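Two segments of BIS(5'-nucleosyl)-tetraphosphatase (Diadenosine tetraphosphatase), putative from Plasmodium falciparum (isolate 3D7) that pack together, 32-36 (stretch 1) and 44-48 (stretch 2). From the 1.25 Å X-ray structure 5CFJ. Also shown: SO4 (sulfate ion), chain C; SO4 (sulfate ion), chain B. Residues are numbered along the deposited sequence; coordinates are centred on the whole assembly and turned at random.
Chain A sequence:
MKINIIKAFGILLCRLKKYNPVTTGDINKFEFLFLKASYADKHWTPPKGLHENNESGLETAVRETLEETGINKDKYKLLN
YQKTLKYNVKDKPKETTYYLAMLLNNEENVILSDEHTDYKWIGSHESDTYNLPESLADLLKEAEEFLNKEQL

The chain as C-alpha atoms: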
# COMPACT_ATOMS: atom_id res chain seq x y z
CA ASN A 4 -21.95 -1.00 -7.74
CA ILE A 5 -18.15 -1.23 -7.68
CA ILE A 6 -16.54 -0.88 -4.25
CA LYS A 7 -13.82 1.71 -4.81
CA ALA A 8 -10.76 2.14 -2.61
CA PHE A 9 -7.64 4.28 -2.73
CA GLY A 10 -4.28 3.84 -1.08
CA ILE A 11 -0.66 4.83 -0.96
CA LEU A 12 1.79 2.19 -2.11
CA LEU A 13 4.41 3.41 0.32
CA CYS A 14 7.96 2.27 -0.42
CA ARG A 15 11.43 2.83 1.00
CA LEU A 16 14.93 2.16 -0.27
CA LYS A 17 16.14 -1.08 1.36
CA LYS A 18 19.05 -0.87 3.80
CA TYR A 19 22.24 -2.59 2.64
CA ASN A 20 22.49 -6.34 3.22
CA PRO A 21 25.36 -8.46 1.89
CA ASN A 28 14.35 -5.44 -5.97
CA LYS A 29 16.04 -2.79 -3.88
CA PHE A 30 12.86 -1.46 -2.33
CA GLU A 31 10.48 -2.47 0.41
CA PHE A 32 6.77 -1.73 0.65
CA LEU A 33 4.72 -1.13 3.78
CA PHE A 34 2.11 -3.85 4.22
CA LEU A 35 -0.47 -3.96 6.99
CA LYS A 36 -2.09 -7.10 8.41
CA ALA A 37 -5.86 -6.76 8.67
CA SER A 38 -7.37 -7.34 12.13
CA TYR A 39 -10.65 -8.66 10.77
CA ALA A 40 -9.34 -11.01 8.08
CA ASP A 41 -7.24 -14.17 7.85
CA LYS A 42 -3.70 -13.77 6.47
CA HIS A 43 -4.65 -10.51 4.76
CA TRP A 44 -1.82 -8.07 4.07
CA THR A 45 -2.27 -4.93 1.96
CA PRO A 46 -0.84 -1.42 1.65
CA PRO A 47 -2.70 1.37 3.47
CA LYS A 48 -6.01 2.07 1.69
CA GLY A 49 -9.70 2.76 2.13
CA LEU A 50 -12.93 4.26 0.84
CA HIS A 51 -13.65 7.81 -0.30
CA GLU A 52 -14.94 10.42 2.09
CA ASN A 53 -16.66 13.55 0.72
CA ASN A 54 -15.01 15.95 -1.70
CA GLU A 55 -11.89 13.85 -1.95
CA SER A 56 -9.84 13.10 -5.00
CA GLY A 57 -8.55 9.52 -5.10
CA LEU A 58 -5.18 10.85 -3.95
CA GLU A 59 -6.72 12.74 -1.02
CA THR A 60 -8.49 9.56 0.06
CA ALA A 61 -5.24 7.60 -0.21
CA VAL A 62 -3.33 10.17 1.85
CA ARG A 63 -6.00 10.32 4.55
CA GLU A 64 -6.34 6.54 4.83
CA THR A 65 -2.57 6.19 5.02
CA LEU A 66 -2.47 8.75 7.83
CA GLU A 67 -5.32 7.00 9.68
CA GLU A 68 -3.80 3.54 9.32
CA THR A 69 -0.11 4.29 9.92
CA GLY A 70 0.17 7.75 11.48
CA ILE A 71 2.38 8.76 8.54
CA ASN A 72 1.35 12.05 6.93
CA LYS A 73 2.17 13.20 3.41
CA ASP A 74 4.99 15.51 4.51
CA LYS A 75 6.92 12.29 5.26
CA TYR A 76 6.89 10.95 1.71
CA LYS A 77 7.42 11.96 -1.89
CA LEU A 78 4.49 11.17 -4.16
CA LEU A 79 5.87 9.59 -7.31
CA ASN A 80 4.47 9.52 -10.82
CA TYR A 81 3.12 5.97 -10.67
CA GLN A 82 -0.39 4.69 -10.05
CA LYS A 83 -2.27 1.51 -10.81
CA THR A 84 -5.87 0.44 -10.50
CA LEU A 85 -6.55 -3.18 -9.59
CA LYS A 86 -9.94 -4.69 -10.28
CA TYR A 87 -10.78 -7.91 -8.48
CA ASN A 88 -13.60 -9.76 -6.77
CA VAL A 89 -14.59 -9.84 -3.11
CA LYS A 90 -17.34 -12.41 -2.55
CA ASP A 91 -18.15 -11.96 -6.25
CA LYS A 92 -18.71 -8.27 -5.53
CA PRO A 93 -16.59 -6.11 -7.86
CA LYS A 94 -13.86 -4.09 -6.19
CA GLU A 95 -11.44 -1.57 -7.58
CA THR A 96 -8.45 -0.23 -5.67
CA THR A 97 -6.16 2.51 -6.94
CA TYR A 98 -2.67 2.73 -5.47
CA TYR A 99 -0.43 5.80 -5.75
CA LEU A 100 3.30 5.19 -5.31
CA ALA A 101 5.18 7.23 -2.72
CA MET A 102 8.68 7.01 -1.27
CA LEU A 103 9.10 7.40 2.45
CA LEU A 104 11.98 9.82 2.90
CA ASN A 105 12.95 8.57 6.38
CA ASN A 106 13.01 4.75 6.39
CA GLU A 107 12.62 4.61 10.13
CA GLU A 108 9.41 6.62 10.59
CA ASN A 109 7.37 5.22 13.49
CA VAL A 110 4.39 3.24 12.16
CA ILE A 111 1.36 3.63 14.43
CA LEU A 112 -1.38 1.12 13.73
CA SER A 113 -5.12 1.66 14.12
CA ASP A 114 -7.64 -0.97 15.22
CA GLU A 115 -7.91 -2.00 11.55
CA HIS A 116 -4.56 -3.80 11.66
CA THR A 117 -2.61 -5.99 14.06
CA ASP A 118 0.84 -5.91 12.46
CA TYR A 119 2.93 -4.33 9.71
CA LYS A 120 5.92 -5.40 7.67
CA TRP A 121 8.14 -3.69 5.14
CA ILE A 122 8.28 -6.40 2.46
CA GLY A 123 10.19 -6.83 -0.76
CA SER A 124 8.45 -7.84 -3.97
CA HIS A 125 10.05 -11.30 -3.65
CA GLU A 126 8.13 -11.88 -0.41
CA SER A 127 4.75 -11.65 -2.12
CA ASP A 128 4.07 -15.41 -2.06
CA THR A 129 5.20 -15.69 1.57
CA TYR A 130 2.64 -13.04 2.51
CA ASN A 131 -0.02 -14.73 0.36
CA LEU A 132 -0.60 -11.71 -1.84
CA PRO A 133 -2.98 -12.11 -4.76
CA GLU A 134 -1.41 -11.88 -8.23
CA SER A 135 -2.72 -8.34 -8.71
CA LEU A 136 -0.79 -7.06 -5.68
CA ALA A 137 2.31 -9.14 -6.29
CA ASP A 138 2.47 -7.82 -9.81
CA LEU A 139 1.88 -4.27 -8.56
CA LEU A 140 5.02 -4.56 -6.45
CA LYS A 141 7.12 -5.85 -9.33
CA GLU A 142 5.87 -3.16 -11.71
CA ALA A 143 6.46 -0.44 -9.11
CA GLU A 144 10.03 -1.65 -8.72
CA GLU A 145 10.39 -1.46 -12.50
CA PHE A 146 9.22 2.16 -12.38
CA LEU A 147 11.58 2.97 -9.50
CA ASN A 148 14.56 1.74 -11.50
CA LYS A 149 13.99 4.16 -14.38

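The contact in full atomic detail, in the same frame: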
# COMPACT_ATOMS: atom_id res chain seq x y z
N PHE A 32 8.08 -2.32 0.69
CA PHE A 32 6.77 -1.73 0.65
C PHE A 32 6.06 -1.99 1.96
O PHE A 32 6.11 -3.11 2.49
CB PHE A 32 5.95 -2.31 -0.51
CG PHE A 32 6.59 -2.11 -1.85
CD1 PHE A 32 7.50 -3.02 -2.36
CD2 PHE A 32 6.28 -0.99 -2.60
CE1 PHE A 32 8.10 -2.82 -3.59
CE2 PHE A 32 6.85 -0.78 -3.84
CZ PHE A 32 7.77 -1.70 -4.33
N LEU A 33 5.38 -0.98 2.49
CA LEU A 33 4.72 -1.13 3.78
C LEU A 33 3.40 -1.86 3.64
O LEU A 33 2.46 -1.37 3.01
CB LEU A 33 4.49 0.24 4.44
CG LEU A 33 3.79 0.22 5.80
CD1 LEU A 33 4.60 -0.58 6.81
CD2 LEU A 33 3.55 1.64 6.30
N PHE A 34 3.32 -3.05 4.24
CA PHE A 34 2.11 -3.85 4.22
C PHE A 34 1.56 -4.00 5.63
O PHE A 34 2.31 -4.14 6.59
CB PHE A 34 2.37 -5.22 3.57
CG PHE A 34 2.18 -5.20 2.09
CD1 PHE A 34 1.16 -5.93 1.51
CD2 PHE A 34 3.00 -4.43 1.27
CE1 PHE A 34 0.95 -5.90 0.15
CE2 PHE A 34 2.79 -4.40 -0.09
CZ PHE A 34 1.76 -5.13 -0.66
N LEU A 35 0.24 -3.95 5.72
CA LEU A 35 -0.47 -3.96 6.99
C LEU A 35 -1.35 -5.20 7.08
O LEU A 35 -2.05 -5.53 6.11
CB LEU A 35 -1.33 -2.70 7.12
CG LEU A 35 -0.66 -1.37 6.78
CD1 LEU A 35 -1.66 -0.24 6.91
CD2 LEU A 35 0.54 -1.11 7.67
N LYS A 36 -1.32 -5.87 8.22
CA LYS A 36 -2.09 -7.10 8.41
C LYS A 36 -3.46 -6.79 9.00
O LYS A 36 -3.56 -6.31 10.13
CB LYS A 36 -1.34 -8.08 9.30
CG LYS A 36 -2.04 -9.42 9.40
CD LYS A 36 -1.33 -10.38 10.34
CE LYS A 36 -2.06 -11.71 10.40
NZ LYS A 36 -1.26 -12.72 11.13
N TRP A 44 -2.79 -9.16 4.04
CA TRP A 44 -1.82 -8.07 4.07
C TRP A 44 -2.01 -7.18 2.85
O TRP A 44 -2.02 -7.67 1.73
CB TRP A 44 -0.41 -8.63 4.05
CG TRP A 44 0.00 -9.45 5.25
CD1 TRP A 44 -0.26 -10.77 5.48
CD2 TRP A 44 0.80 -9.00 6.35
NE1 TRP A 44 0.30 -11.17 6.66
CE2 TRP A 44 0.97 -10.10 7.22
CE3 TRP A 44 1.38 -7.78 6.70
CZ2 TRP A 44 1.70 -10.01 8.40
CZ3 TRP A 44 2.11 -7.69 7.87
CH2 TRP A 44 2.26 -8.80 8.71
N THR A 45 -2.17 -5.88 3.07
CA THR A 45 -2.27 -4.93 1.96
C THR A 45 -1.55 -3.63 2.32
O THR A 45 -1.27 -3.39 3.49
CB THR A 45 -3.75 -4.57 1.62
OG1 THR A 45 -4.28 -3.67 2.60
CG2 THR A 45 -4.65 -5.80 1.51
N PRO A 46 -1.28 -2.78 1.32
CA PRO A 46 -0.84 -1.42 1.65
C PRO A 46 -1.97 -0.65 2.34
O PRO A 46 -3.12 -1.11 2.36
CB PRO A 46 -0.49 -0.81 0.29
CG PRO A 46 -0.36 -1.99 -0.65
CD PRO A 46 -1.33 -3.00 -0.14
N PRO A 47 -1.65 0.51 2.92
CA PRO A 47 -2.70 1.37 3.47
C PRO A 47 -3.68 1.81 2.38
O PRO A 47 -3.25 2.22 1.31
CB PRO A 47 -1.92 2.57 4.02
CG PRO A 47 -0.48 2.12 4.08
CD PRO A 47 -0.33 1.15 2.97
N LYS A 48 -4.98 1.72 2.66
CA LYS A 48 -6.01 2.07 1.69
C LYS A 48 -7.37 2.16 2.36
O LYS A 48 -7.56 1.65 3.46
CB LYS A 48 -6.08 1.03 0.57
CG LYS A 48 -6.53 -0.34 1.04
CD LYS A 48 -6.83 -1.24 -0.14
CE LYS A 48 -6.98 -2.69 0.29
NZ LYS A 48 -8.04 -2.87 1.32
S SO4 C . 0.63 -14.27 8.61
O1 SO4 C . 1.19 -13.60 9.78
O2 SO4 C . -0.75 -13.85 8.41
O3 SO4 C . 1.41 -13.91 7.43
O4 SO4 C . 0.67 -15.71 8.82
S SO4 B . -9.29 -5.97 -0.04
O1 SO4 B . -8.56 -5.58 1.16
O2 SO4 B . -9.45 -4.85 -0.95
O3 SO4 B . -8.55 -7.05 -0.71
O4 SO4 B . -10.60 -6.49 0.34
O HOH W 1 -4.71 -4.67 5.23

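Stretch 1 is a continuous strand, and stretch 2 runs antiparallel beside it for two residues, Trp44 and Thr45, before Pro46 and Pro47 take it out of the ladder; together they bury 479 Å². Phe32 takes no part: its side chain starts sideways and its end leads away, so its nearest side-chain atom, Phe32 CB, is 6.3 Å from Pro46 CG, and the ring lies farther off. Leu33 contributes mainly through its backbone. Its carbonyl O receives a CA-H...O contact from Pro46 CA (3.6 Å) and lies 3.8 Å from Pro47 CD; proline, with no N-H to offer, meets this oxygen through carbon.

Phe34 lays one face of its ring against Pro46, a CH-pi contact in which Pro46 CD sits 4.0 Å from the centroid of the Phe34 ring. The ring edge reaches Trp44, with Phe34 CD1 3.6 Å from Trp44 O and 4.0 Å from Trp44 CB. The flat phenyl group thus packs against Pro46 and the Trp44 and Thr45 backbone and is itself buried. Its CA also approaches the Thr45 carbonyl (Phe34 CA to Thr45 O, 3.5 Å).

Leu35 forms the central pair with Thr45. Leu35 N donates to Thr45 O at 2.8 Å and Thr45 N to Leu35 O at 3.1 Å, both nearly straight, at 165° and 159°. Leu35 O is used further: Trp44 CA approaches it at 3.3 Å in a CA-H...O contact, and a water donates to both Leu35 O (2.9 Å) and Thr45 OG1 (2.8 Å), bridging the strands. Thr45 OG1 in turn donates to Pro46 O (2.8 Å), tying down the turn out of the strand. The Leu35 and Thr45 side chains leave on the same face of the sheet; the buried leucine reaches Pro47, with Leu35 CD1 3.9 Å from Pro47 CG, a purely apolar contact.

Lys36 pairs with Trp44 without backbone hydrogen bonds, their CA atoms 4.5 Å apart and their side chains on the face opposite Leu35 and Thr45. Lys36 CB stands almost squarely over the six-membered ring of Trp44, 3.5 Å from its centroid, and the all-t chain continues along the indole, with Lys36 CD 3.6 Å from Trp44 CZ2. The aliphatic part of lysine thus packs on the aromatic surface while its charged end stays free to bind the sulfate of chain C, probably from the crystallisation liquor. Lys36 NZ donates to O1 (2.9 Å) and O2 (3.0 Å) of this sulfate, and Trp44 NE1 donates to O3 of the same ion (3.1 Å), so one anion links the two side chains.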